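Local coordinates for BH0493 protein (Bacillus halodurans C-125, PDB 2QEE) that binds zinc and is a putative metal-dependent hydrolase of the amidohydrolase superfamily, at residues 15-27 against 398-411. Sequence-based numbering, arbitrary orientation.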
ATOM      1  N   VAL C  15      16.608 -12.718 -20.181  1.00 14.66           N
ATOM      2  CA  VAL C  15      15.562 -11.696 -19.961  1.00 13.70           C
ATOM      3  C   VAL C  15      16.191 -10.323 -19.997  1.00 13.32           C
ATOM      4  O   VAL C  15      15.650  -9.427 -20.664  1.00 13.97           O
ATOM      5  CB  VAL C  15      14.729 -11.894 -18.644  1.00 12.46           C
ATOM      6  CG1 VAL C  15      13.783 -10.660 -18.390  1.00 10.88           C
ATOM      7  CG2 VAL C  15      13.891 -13.192 -18.736  1.00  9.90           C
ATOM      8  N   LYS C  16      17.280 -10.131 -19.245  1.00 13.18           N
ATOM      9  CA  LYS C  16      17.961  -8.825 -19.243  1.00 14.95           C
ATOM     10  C   LYS C  16      18.370  -8.414 -20.666  1.00 17.36           C
ATOM     11  O   LYS C  16      18.165  -7.251 -21.075  1.00 16.68           O
ATOM     12  CB  LYS C  16      19.156  -8.849 -18.319  1.00 15.90           C
ATOM     13  CG  LYS C  16      18.757  -8.850 -16.899  1.00 21.26           C
ATOM     14  CD  LYS C  16      19.977  -9.173 -16.033  1.00 17.77           C
ATOM     15  CE  LYS C  16      19.506  -9.555 -14.638  1.00 28.72           C
ATOM     16  NZ  LYS C  16      20.579  -9.721 -13.610  1.00 32.08           N
ATOM     17  N   ASN C  17      18.928  -9.345 -21.434  1.00 17.00           N
ATOM     18  CA  ASN C  17      19.278  -9.013 -22.807  1.00 18.76           C
ATOM     19  C   ASN C  17      18.056  -8.651 -23.659  1.00 16.30           C
ATOM     20  O   ASN C  17      18.126  -7.664 -24.421  1.00 18.38           O
ATOM     21  CB  ASN C  17      20.030 -10.175 -23.479  1.00 20.11           C
ATOM     22  CG  ASN C  17      21.414 -10.406 -22.899  1.00 23.05           C
ATOM     23  OD1 ASN C  17      21.984 -11.497 -23.095  1.00 33.60           O
ATOM     24  ND2 ASN C  17      21.994  -9.399 -22.245  1.00 25.25           N
ATOM     25  N   ALA C  18      16.983  -9.433 -23.596  1.00 14.51           N
ATOM     26  CA  ALA C  18      15.773  -9.156 -24.352  1.00 14.90           C
ATOM     27  C   ALA C  18      15.225  -7.739 -23.998  1.00 15.13           C
ATOM     28  O   ALA C  18      14.879  -6.928 -24.906  1.00 15.02           O
ATOM     29  CB  ALA C  18      14.748 -10.202 -24.065  1.00 14.79           C
ATOM     30  N   VAL C  19      15.171  -7.437 -22.693  1.00 14.73           N
ATOM     31  CA  VAL C  19      14.631  -6.136 -22.216  1.00 13.41           C
ATOM     32  C   VAL C  19      15.502  -4.994 -22.697  1.00 16.51           C
ATOM     33  O   VAL C  19      15.003  -4.006 -23.280  1.00 15.39           O
ATOM     34  CB  VAL C  19      14.525  -6.154 -20.686  1.00 12.09           C
ATOM     35  CG1 VAL C  19      14.186  -4.766 -20.184  1.00 17.05           C
ATOM     36  CG2 VAL C  19      13.319  -7.021 -20.285  1.00 13.13           C
ATOM     37  N   ASN C  20      16.813  -5.171 -22.569  1.00 16.07           N
ATOM     38  CA  ASN C  20      17.754  -4.126 -22.995  1.00 19.81           C
ATOM     39  C   ASN C  20      17.715  -3.900 -24.481  1.00 19.22           C
ATOM     40  O   ASN C  20      17.763  -2.759 -24.916  1.00 22.21           O
ATOM     41  CB  ASN C  20      19.168  -4.414 -22.509  1.00 20.64           C
ATOM     42  CG  ASN C  20      19.292  -4.215 -20.982  1.00 19.83           C
ATOM     43  OD1 ASN C  20      18.463  -3.523 -20.383  1.00 20.88           O
ATOM     44  ND2 ASN C  20      20.320  -4.803 -20.363  1.00 22.67           N
ATOM     45  N   ASN C  21      17.597  -4.971 -25.255  1.00 16.63           N
ATOM     46  CA  ASN C  21      17.590  -4.884 -26.706  1.00 17.13           C
ATOM     47  C   ASN C  21      16.277  -4.510 -27.393  1.00 18.86           C
ATOM     48  O   ASN C  21      16.272  -4.157 -28.593  1.00 17.88           O
ATOM     49  CB  ASN C  21      18.068  -6.232 -27.280  1.00 16.19           C
ATOM     50  CG  ASN C  21      19.509  -6.484 -26.993  1.00 22.44           C
ATOM     51  OD1 ASN C  21      20.284  -5.548 -26.823  1.00 22.91           O
ATOM     52  ND2 ASN C  21      19.893  -7.765 -26.922  1.00 22.99           N
ATOM     53  N   GLN C  22      15.152  -4.563 -26.669  1.00 18.16           N
ATOM     54  CA  GLN C  22      13.869  -4.320 -27.288  1.00 18.01           C
ATOM     55  C   GLN C  22      13.721  -2.812 -27.467  1.00 17.52           C
ATOM     56  O   GLN C  22      13.793  -2.072 -26.485  1.00 19.36           O
ATOM     57  CB  GLN C  22      12.728  -4.786 -26.373  1.00 18.23           C
ATOM     58  CG  GLN C  22      11.332  -4.251 -26.782  1.00 18.74           C
ATOM     59  CD  GLN C  22      10.917  -4.764 -28.169  1.00 22.54           C
ATOM     60  OE1 GLN C  22      11.187  -5.919 -28.543  1.00 20.66           O
ATOM     61  NE2 GLN C  22      10.238  -3.897 -28.961  1.00 21.47           N
ATOM     62  N   PRO C  23      13.525  -2.356 -28.718  1.00 18.31           N
ATOM     63  CA  PRO C  23      13.316  -0.898 -28.880  1.00 16.16           C
ATOM     64  C   PRO C  23      11.996  -0.489 -28.228  1.00 14.32           C
ATOM     65  O   PRO C  23      10.950  -1.142 -28.429  1.00 15.85           O
ATOM     66  CB  PRO C  23      13.199  -0.723 -30.392  1.00 16.79           C
ATOM     67  CG  PRO C  23      13.797  -2.000 -30.996  1.00 24.93           C
ATOM     68  CD  PRO C  23      13.567  -3.074 -30.006  1.00 17.66           C
ATOM     69  N   VAL C  24      12.055   0.606 -27.508  1.00 15.48           N
ATOM     70  CA  VAL C  24      10.919   1.084 -26.760  1.00 14.75           C
ATOM     71  C   VAL C  24      10.043   2.062 -27.542  1.00 15.94           C
ATOM     72  O   VAL C  24      10.568   3.001 -28.166  1.00 16.09           O
ATOM     73  CB  VAL C  24      11.411   1.792 -25.514  1.00 16.80           C
ATOM     74  CG1 VAL C  24      10.234   2.388 -24.732  1.00 21.87           C
ATOM     75  CG2 VAL C  24      12.190   0.774 -24.608  1.00 21.51           C
ATOM     76  N   THR C  25       8.741   1.859 -27.461  1.00 14.33           N
ATOM     77  CA  THR C  25       7.786   2.946 -27.746  1.00 13.34           C
ATOM     78  C   THR C  25       7.486   3.608 -26.421  1.00 15.15           C
ATOM     79  O   THR C  25       6.996   2.939 -25.472  1.00 15.35           O
ATOM     80  CB  THR C  25       6.501   2.476 -28.411  1.00 14.23           C
ATOM     81  OG1 THR C  25       6.842   1.971 -29.722  1.00 17.08           O
ATOM     82  CG2 THR C  25       5.502   3.621 -28.556  1.00 16.69           C
ATOM     83  N   ASP C  26       7.729   4.916 -26.344  1.00 12.82           N
ATOM     84  CA  ASP C  26       7.546   5.639 -25.060  1.00 14.07           C
ATOM     85  C   ASP C  26       6.253   6.399 -25.254  1.00 14.35           C
ATOM     86  O   ASP C  26       6.214   7.423 -25.977  1.00 14.33           O
ATOM     87  CB  ASP C  26       8.738   6.578 -24.831  1.00 14.58           C
ATOM     88  CG  ASP C  26       8.728   7.254 -23.464  1.00  9.41           C
ATOM     89  OD1 ASP C  26       7.646   7.212 -22.828  1.00 13.03           O
ATOM     90  OD2 ASP C  26       9.779   7.784 -23.055  1.00 15.86           O
ATOM     91  N   MET C  27       5.171   5.900 -24.670  1.00 12.75           N
ATOM     92  CA  MET C  27       3.851   6.365 -25.162  1.00 13.25           C
ATOM     93  C   MET C  27       3.269   7.598 -24.507  1.00 13.63           C
ATOM     94  O   MET C  27       2.111   7.937 -24.781  1.00 15.60           O
ATOM     95  CB  MET C  27       2.787   5.264 -25.284  1.00 12.90           C
ATOM     96  CG  MET C  27       2.604   4.338 -24.041  1.00 18.63           C
ATOM     97  SD  MET C  27       1.973   5.280 -22.641  1.00 19.64           S
ATOM     98  CE  MET C  27       0.259   5.643 -23.124  1.00 16.28           C
ATOM     99  N   ILE C 398      10.141 -15.115 -24.723  1.00 13.92           N
ATOM    100  CA  ILE C 398      10.516 -13.954 -23.868  1.00 13.87           C
ATOM    101  C   ILE C 398      10.600 -12.707 -24.793  1.00 12.82           C
ATOM    102  O   ILE C 398      10.060 -11.639 -24.462  1.00 13.52           O
ATOM    103  CB  ILE C 398      11.865 -14.190 -23.191  1.00 14.65           C
ATOM    104  CG1 ILE C 398      11.703 -15.302 -22.154  1.00 14.30           C
ATOM    105  CG2 ILE C 398      12.398 -12.861 -22.563  1.00 15.50           C
ATOM    106  CD1 ILE C 398      13.067 -15.762 -21.592  1.00 15.55           C
ATOM    107  N   LYS C 399      11.217 -12.871 -25.965  1.00 14.09           N
ATOM    108  CA  LYS C 399      11.378 -11.705 -26.896  1.00 15.75           C
ATOM    109  C   LYS C 399      10.014 -11.166 -27.327  1.00 15.56           C
ATOM    110  O   LYS C 399       9.803  -9.952 -27.315  1.00 16.42           O
ATOM    111  CB  LYS C 399      12.237 -12.132 -28.090  1.00 16.12           C
ATOM    112  CG  LYS C 399      13.696 -12.141 -27.697  1.00 19.63           C
ATOM    113  CD  LYS C 399      14.541 -12.600 -28.888  1.00 23.54           C
ATOM    114  CE  LYS C 399      16.020 -12.642 -28.514  1.00 31.69           C
ATOM    115  NZ  LYS C 399      16.894 -12.657 -29.709  1.00 36.85           N
ATOM    116  N   ARG C 400       9.068 -12.072 -27.590  1.00 14.98           N
ATOM    117  CA  ARG C 400       7.717 -11.722 -27.967  1.00 15.95           C
ATOM    118  C   ARG C 400       7.010 -10.947 -26.821  1.00 14.32           C
ATOM    119  O   ARG C 400       6.382  -9.891 -27.012  1.00 15.31           O
ATOM    120  CB  ARG C 400       6.958 -13.007 -28.275  1.00 14.90           C
ATOM    121  CG  ARG C 400       5.522 -12.797 -28.473  1.00 14.19           C
ATOM    122  CD  ARG C 400       4.741 -14.083 -28.372  1.00 18.89           C
ATOM    123  NE  ARG C 400       4.830 -14.615 -26.998  1.00 18.26           N
ATOM    124  CZ  ARG C 400       4.493 -15.857 -26.694  1.00 24.42           C
ATOM    125  NH1 ARG C 400       4.038 -16.661 -27.664  1.00 20.49           N
ATOM    126  NH2 ARG C 400       4.601 -16.286 -25.438  1.00 22.08           N
ATOM    127  N   ASP C 401       7.070 -11.495 -25.612  1.00 13.70           N
ATOM    128  CA  ASP C 401       6.386 -10.878 -24.468  1.00 14.30           C
ATOM    129  C   ASP C 401       6.994  -9.488 -24.208  1.00 12.62           C
ATOM    130  O   ASP C 401       6.241  -8.556 -23.860  1.00 12.35           O
ATOM    131  CB  ASP C 401       6.585 -11.725 -23.187  1.00 13.52           C
ATOM    132  CG  ASP C 401       5.939 -13.132 -23.247  1.00 16.99           C
ATOM    133  OD1 ASP C 401       5.012 -13.401 -24.010  1.00 15.63           O
ATOM    134  OD2 ASP C 401       6.479 -13.995 -22.511  1.00 16.37           O
ATOM    135  N   VAL C 402       8.323  -9.376 -24.286  1.00 13.32           N
ATOM    136  CA  VAL C 402       9.017  -8.131 -24.030  1.00 14.40           C
ATOM    137  C   VAL C 402       8.597  -7.088 -25.083  1.00 15.64           C
ATOM    138  O   VAL C 402       8.333  -5.925 -24.767  1.00 15.28           O
ATOM    139  CB  VAL C 402      10.558  -8.319 -23.941  1.00 14.39           C
ATOM    140  CG1 VAL C 402      11.293  -6.971 -23.968  1.00 13.74           C
ATOM    141  CG2 VAL C 402      10.910  -9.071 -22.631  1.00 12.84           C
ATOM    142  N   ALA C 403       8.458  -7.557 -26.330  1.00 15.07           N
ATOM    143  CA  ALA C 403       8.004  -6.637 -27.390  1.00 14.51           C
ATOM    144  C   ALA C 403       6.565  -6.174 -27.106  1.00 13.21           C
ATOM    145  O   ALA C 403       6.239  -5.001 -27.366  1.00 15.24           O
ATOM    146  CB  ALA C 403       8.121  -7.320 -28.766  1.00 14.84           C
ATOM    147  N   ASP C 404       5.702  -7.051 -26.592  1.00 12.38           N
ATOM    148  CA  ASP C 404       4.346  -6.670 -26.237  1.00 14.15           C
ATOM    149  C   ASP C 404       4.372  -5.571 -25.187  1.00 14.74           C
ATOM    150  O   ASP C 404       3.747  -4.511 -25.351  1.00 12.51           O
ATOM    151  CB  ASP C 404       3.563  -7.884 -25.709  1.00 13.63           C
ATOM    152  CG  ASP C 404       3.078  -8.803 -26.837  1.00 22.10           C
ATOM    153  OD1 ASP C 404       2.980  -8.341 -28.000  1.00 20.66           O
ATOM    154  OD2 ASP C 404       2.790  -9.993 -26.558  1.00 19.94           O
ATOM    155  N   LEU C 405       5.138  -5.800 -24.134  1.00 14.47           N
ATOM    156  CA  LEU C 405       5.132  -4.874 -23.002  1.00 13.91           C
ATOM    157  C   LEU C 405       5.717  -3.509 -23.380  1.00 13.75           C
ATOM    158  O   LEU C 405       5.182  -2.501 -22.929  1.00 13.82           O
ATOM    159  CB  LEU C 405       5.965  -5.435 -21.837  1.00 12.85           C
ATOM    160  CG  LEU C 405       5.321  -6.705 -21.215  1.00 11.61           C
ATOM    161  CD1 LEU C 405       6.362  -7.357 -20.324  1.00 15.52           C
ATOM    162  CD2 LEU C 405       4.052  -6.303 -20.370  1.00 14.12           C
ATOM    163  N   PHE C 406       6.804  -3.478 -24.173  1.00 13.15           N
ATOM    164  CA  PHE C 406       7.507  -2.197 -24.441  1.00 12.48           C
ATOM    165  C   PHE C 406       7.053  -1.473 -25.700  1.00 14.30           C
ATOM    166  O   PHE C 406       7.440  -0.299 -25.919  1.00 15.77           O
ATOM    167  CB  PHE C 406       9.037  -2.331 -24.426  1.00 13.51           C
ATOM    168  CG  PHE C 406       9.589  -2.582 -23.033  1.00 18.51           C
ATOM    169  CD1 PHE C 406       9.922  -1.518 -22.189  1.00 17.91           C
ATOM    170  CD2 PHE C 406       9.790  -3.888 -22.584  1.00 19.77           C
ATOM    171  CE1 PHE C 406      10.397  -1.747 -20.890  1.00 17.64           C
ATOM    172  CE2 PHE C 406      10.262  -4.120 -21.304  1.00 15.77           C
ATOM    173  CZ  PHE C 406      10.602  -3.048 -20.471  1.00 16.86           C
ATOM    174  N   SER C 407       6.231  -2.162 -26.514  1.00 13.20           N
ATOM    175  CA  SER C 407       5.841  -1.579 -27.815  1.00 17.31           C
ATOM    176  C   SER C 407       4.517  -2.018 -28.387  1.00 18.40           C
ATOM    177  O   SER C 407       3.598  -1.201 -28.643  1.00 19.21           O
ATOM    178  CB  SER C 407       6.950  -1.818 -28.852  1.00 20.11           C
ATOM    179  OG  SER C 407       6.581  -1.177 -30.066  1.00 24.58           O
ATOM    180  N   ARG C 408       4.364  -3.316 -28.600  1.00 17.46           N
ATOM    181  CA  ARG C 408       3.216  -3.796 -29.372  1.00 18.03           C
ATOM    182  C   ARG C 408       1.869  -3.614 -28.699  1.00 16.44           C
ATOM    183  O   ARG C 408       0.893  -3.392 -29.380  1.00 15.81           O
ATOM    184  CB  ARG C 408       3.362  -5.268 -29.766  1.00 16.89           C
ATOM    185  CG  ARG C 408       4.638  -5.553 -30.477  1.00 19.25           C
ATOM    186  CD  ARG C 408       4.758  -7.046 -30.899  1.00 23.59           C
ATOM    187  NE  ARG C 408       6.057  -7.274 -31.538  1.00 32.33           N
ATOM    188  CZ  ARG C 408       6.643  -8.458 -31.708  1.00 36.08           C
ATOM    189  NH1 ARG C 408       6.077  -9.582 -31.273  1.00 34.08           N
ATOM    190  NH2 ARG C 408       7.825  -8.505 -32.310  1.00 37.22           N
ATOM    191  N   ASN C 409       1.803  -3.705 -27.354  1.00 15.49           N
ATOM    192  CA  ASN C 409       0.519  -3.551 -26.686  1.00 13.12           C
ATOM    193  C   ASN C 409      -0.020  -2.149 -26.908  1.00 10.96           C
ATOM    194  O   ASN C 409      -1.226  -1.990 -27.094  1.00 14.65           O
ATOM    195  CB  ASN C 409       0.631  -3.763 -25.145  1.00 12.74           C
ATOM    196  CG  ASN C 409       0.785  -5.231 -24.770  1.00 13.29           C
ATOM    197  OD1 ASN C 409       0.512  -6.146 -25.588  1.00 14.58           O
ATOM    198  ND2 ASN C 409       1.187  -5.482 -23.465  1.00 13.45           N
ATOM    199  N   PHE C 410       0.889  -1.196 -27.020  1.00 12.21           N
ATOM    200  CA  PHE C 410       0.431   0.186 -27.194  1.00 15.39           C
ATOM    201  C   PHE C 410      -0.114   0.303 -28.644  1.00 14.83           C
ATOM    202  O   PHE C 410      -1.269   0.727 -28.857  1.00 17.53           O
ATOM    203  CB  PHE C 410       1.553   1.191 -27.013  1.00 16.47           C
ATOM    204  CG  PHE C 410       1.157   2.596 -27.398  1.00 14.95           C
ATOM    205  CD1 PHE C 410       0.272   3.326 -26.575  1.00 16.82           C
ATOM    206  CD2 PHE C 410       1.627   3.184 -28.569  1.00 16.27           C
ATOM    207  CE1 PHE C 410      -0.144   4.636 -26.916  1.00 17.48           C
ATOM    208  CE2 PHE C 410       1.248   4.516 -28.917  1.00 13.59           C
ATOM    209  CZ  PHE C 410       0.352   5.250 -28.082  1.00 14.93           C
ATOM    210  N   TRP C 411       0.688  -0.095 -29.623  1.00 15.65           N
ATOM    211  CA  TRP C 411       0.202   0.129 -31.047  1.00 14.89           C
ATOM    212  C   TRP C 411      -1.047  -0.663 -31.331  1.00 17.83           C
ATOM    213  O   TRP C 411      -1.951  -0.234 -32.063  1.00 20.52           O
ATOM    214  CB  TRP C 411       1.321  -0.218 -32.011  1.00 15.92           C
ATOM    215  CG  TRP C 411       2.462   0.732 -31.842  1.00 14.45           C
ATOM    216  CD1 TRP C 411       3.690   0.469 -31.318  1.00 15.75           C
ATOM    217  CD2 TRP C 411       2.437   2.120 -32.158  1.00 19.10           C
ATOM    218  NE1 TRP C 411       4.458   1.630 -31.321  1.00 16.86           N
ATOM    219  CE2 TRP C 411       3.684   2.656 -31.809  1.00 21.26           C
ATOM    220  CE3 TRP C 411       1.450   2.984 -32.709  1.00 20.32           C
ATOM    221  CZ2 TRP C 411       4.007   4.012 -32.016  1.00 20.00           C
ATOM    222  CZ3 TRP C 411       1.794   4.347 -32.900  1.00 17.46           C
ATOM    223  CH2 TRP C 411       3.050   4.826 -32.564  1.00 16.48           C
TER
HETATM  224  O   HOH W   1      11.941  -8.338 -27.591  1.00 24.57           O
HETATM  225  O   HOH W   2       9.114   0.226 -30.216  1.00 23.76           O
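T25 and W411 meet through a hydrogen bond whose geometry is clear: the indole NE1 donates to T25 OG1 at 2.9 Å, with an N-H...O angle of 155° and the oxygen close to the ring plane. With OG1 anti to the carbonyl carbon, it lies beside the backbone N and serves the indole, while the methyl group CG2 packs against W411 and F410. A water bridges P23 O, T25 OG1 and S407 OG. The backbone joins in as T25 N donates to F406 O (3.0 Å), a carbonyl within the wider pi-type turn at 404-408, where S407 departs from helical phi/psi.

Two residues further, M27 CB stands over one face of the F410 ring, 3.5 Å from its centroid and 16° off the normal, a CH-pi contact; SD lies obliquely to the same ring, a Met-aromatic contact.

Q22 follows helix 15-21 and runs past V402 and F406 in the opposite direction. Its CB meets V402 CG1 at 3.6 Å, and the bend at chi2 lays the amide over A403. There NE2 donates to P23 O, and OE1 accepts from a water that also donates to K399 O. With an alanine here, the amide that lies on A403 and bonds P23 O would be gone, and the water would probably lose one of its two anchors. V19 CG1 and V24 CG2 reach the F406 ring obliquely, at 4.0 Å from CZ and CD1 respectively, and K372 adds a cation-pi contact.

Helix 15-21 crosses helix 398-411 at -39°, its axis 9.4 Å away, with A18 CB against I398 CG2. Strand 24-26, paired in parallel with strand 139-143, receives the C-terminal helix on its flank, their axes 6.3 Å apart, as in the beta/alpha-barrel of amidohydrolases, where this first strand leads into the zinc ligands H28 and H30.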